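Local atomic coordinates of Ifi204 (PDB entry 5YZW), a protein that probably recognises DNA through its HIN domain, as an interferon-inducible immune sensor of the PYHIN family. Residues A[111-116]-A[179-183]. Sequence-based numbering, arbitrary orientation. Where two conformers were deposited one is given.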
loop_
_atom_site.group_PDB
_atom_site.type_symbol
_atom_site.label_atom_id
_atom_site.label_comp_id
_atom_site.label_asym_id
_atom_site.label_seq_id
_atom_site.Cartn_x
_atom_site.Cartn_y
_atom_site.Cartn_z
ATOM N N LEU A 111 15.375 -5.472 -0.503
ATOM C CA LEU A 111 14.555 -5.666 -1.692
ATOM C C LEU A 111 15.308 -6.433 -2.768
ATOM O O LEU A 111 14.689 -7.176 -3.541
ATOM C CB LEU A 111 14.091 -4.324 -2.238
ATOM C CG LEU A 111 13.050 -3.589 -1.411
ATOM C CD1 LEU A 111 12.495 -2.428 -2.212
ATOM C CD2 LEU A 111 11.931 -4.541 -1.013
ATOM N N PHE A 112 16.636 -6.287 -2.823
ATOM C CA PHE A 112 17.415 -6.997 -3.834
ATOM C C PHE A 112 17.335 -8.508 -3.653
ATOM O O PHE A 112 17.499 -9.256 -4.623
ATOM C CB PHE A 112 18.873 -6.538 -3.798
ATOM C CG PHE A 112 19.068 -5.092 -4.156
ATOM C CD1 PHE A 112 18.114 -4.409 -4.892
ATOM C CD2 PHE A 112 20.216 -4.416 -3.769
ATOM C CE1 PHE A 112 18.295 -3.078 -5.232
ATOM C CE2 PHE A 112 20.403 -3.080 -4.110
ATOM C CZ PHE A 112 19.443 -2.413 -4.840
ATOM N N SER A 113 17.085 -8.976 -2.429
ATOM C CA SER A 113 16.983 -10.404 -2.160
ATOM C C SER A 113 15.585 -10.963 -2.412
ATOM O O SER A 113 15.414 -12.189 -2.378
ATOM C CB SER A 113 17.398 -10.701 -0.714
ATOM O OG SER A 113 16.419 -10.245 0.206
ATOM N N GLN A 114 14.596 -10.116 -2.685
ATOM C CA GLN A 114 13.212 -10.558 -2.787
ATOM C C GLN A 114 12.834 -10.936 -4.221
ATOM O O GLN A 114 13.479 -10.534 -5.197
ATOM C CB GLN A 114 12.267 -9.468 -2.269
ATOM C CG GLN A 114 12.429 -9.155 -0.788
ATOM C CD GLN A 114 12.269 -10.389 0.087
ATOM O OE1 GLN A 114 13.255 -10.978 0.538
ATOM N NE2 GLN A 114 11.023 -10.792 0.319
ATOM N N ALA A 115 11.738 -11.687 -4.336
ATOM C CA ALA A 115 11.308 -12.216 -5.621
ATOM C C ALA A 115 10.767 -11.108 -6.518
ATOM O O ALA A 115 9.998 -10.249 -6.078
ATOM C CB ALA A 115 10.242 -13.292 -5.419
ATOM N N ARG A 116 11.189 -11.121 -7.776
ATOM C CA ARG A 116 10.708 -10.134 -8.736
ATOM C C ARG A 116 9.213 -10.328 -8.955
ATOM O O ARG A 116 8.750 -11.453 -9.170
ATOM C CB ARG A 116 11.468 -10.261 -10.058
ATOM C CG ARG A 116 12.876 -9.680 -10.017
ATOM C CD ARG A 116 13.950 -10.747 -9.804
ATOM N NE ARG A 116 15.162 -10.431 -10.557
ATOM C CZ ARG A 116 16.244 -11.203 -10.613
ATOM N NH1 ARG A 116 16.281 -12.349 -9.946
ATOM N NH2 ARG A 116 17.296 -10.827 -11.336
ATOM N N GLY A 179 19.973 -2.819 -12.832
ATOM C CA GLY A 179 19.437 -2.478 -11.530
ATOM C C GLY A 179 18.006 -2.924 -11.285
ATOM O O GLY A 179 17.362 -3.624 -12.075
ATOM N N TRP A 180 17.506 -2.503 -10.133
ATOM C CA TRP A 180 16.178 -2.867 -9.682
ATOM C C TRP A 180 15.261 -1.653 -9.754
ATOM O O TRP A 180 15.713 -0.508 -9.663
ATOM C CB TRP A 180 16.219 -3.409 -8.251
ATOM C CG TRP A 180 16.926 -4.722 -8.105
ATOM C CD1 TRP A 180 18.274 -4.934 -8.128
ATOM C CD2 TRP A 180 16.322 -6.008 -7.904
ATOM N NE1 TRP A 180 18.546 -6.270 -7.955
ATOM C CE2 TRP A 180 17.364 -6.950 -7.816
ATOM C CE3 TRP A 180 14.999 -6.455 -7.795
ATOM C CZ2 TRP A 180 17.124 -8.314 -7.621
ATOM C CZ3 TRP A 180 14.765 -7.814 -7.593
ATOM C CH2 TRP A 180 15.821 -8.723 -7.513
ATOM N N GLN A 181 13.963 -1.914 -9.911
ATOM C CA GLN A 181 12.965 -0.865 -10.062
ATOM C C GLN A 181 11.731 -1.201 -9.233
ATOM O O GLN A 181 11.429 -2.373 -8.988
ATOM C CB GLN A 181 12.538 -0.684 -11.525
ATOM C CG GLN A 181 13.706 -0.492 -12.517
ATOM C CD GLN A 181 14.276 -1.812 -13.016
ATOM O OE1 GLN A 181 13.574 -2.825 -13.066
ATOM N NE2 GLN A 181 15.562 -1.810 -13.372
ATOM N N LEU A 182 11.021 -0.161 -8.819
ATOM C CA LEU A 182 9.675 -0.262 -8.276
ATOM C C LEU A 182 8.772 0.409 -9.305
ATOM O O LEU A 182 8.839 1.630 -9.500
ATOM C CB LEU A 182 9.580 0.404 -6.910
ATOM C CG LEU A 182 10.347 -0.279 -5.780
ATOM C CD1 LEU A 182 10.356 0.629 -4.560
ATOM C CD2 LEU A 182 9.682 -1.608 -5.449
ATOM N N ARG A 183 7.964 -0.398 -9.983
ATOM C CA ARG A 183 7.102 0.057 -11.063
ATOM C C ARG A 183 5.694 0.338 -10.560
ATOM O O ARG A 183 5.068 -0.508 -9.908
ATOM C CB ARG A 183 7.056 -0.995 -12.172
ATOM C CG ARG A 183 8.132 -0.834 -13.213
ATOM C CD ARG A 183 8.306 -2.101 -14.003
ATOM N NE ARG A 183 9.681 -2.212 -14.489
ATOM C CZ ARG A 183 10.147 -1.575 -15.562
ATOM N NH1 ARG A 183 9.352 -0.775 -16.260
ATOM N NH2 ARG A 183 11.413 -1.736 -15.932
#
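W180 reaches from strand 180-183 to residues 111-116, where F112 and R116 lie on opposite sides of its indole plane. The contact belongs to the second of the two OB-type beta-barrels of the HIN domain: the short helix 108-112 and the turn after it pack on the barrel strands, and Q114 N closes that turn on L111 O (3.1 Å). F112 covers one indole face near the pyrrole rim, its CD1 lying 3.3 Å from W180 CD1. The two rings are neither parallel nor perpendicular; their planes meet at 31° and the centroid of the W180 five-membered ring is 4.4 Å from that of the F112 ring. Over the benzo half stands F112 CA, 4.1 Å from the centroid of the W180 six-membered ring and nearly above it, a CH-pi contact that brings the backbone itself onto the ring. With CG anti to its carbonyl carbon (chi1 -67°), W180 extends the benzo end to R116, which comes obliquely to the rim from the side opposite F112 and bends at chi2 and chi3 to bring its aliphatic part to the indole; R116 CG is 3.6 Å from W180 CZ3. The guanidinium tilts 30° from the indole plane, while R116 NE hydrogen-bonds S175 OG on strand 171-175. Replacing the indole by an alanine methyl is likely to leave F112 and the R116 chain without the flat group between them, opening a gap between turn and strand. M147 and L173 also touch the W180 side chain. Beside this, the buried L111 and L182 meet through methyl groups, L111 CD1 lying 4.4 Å from L182 CD2.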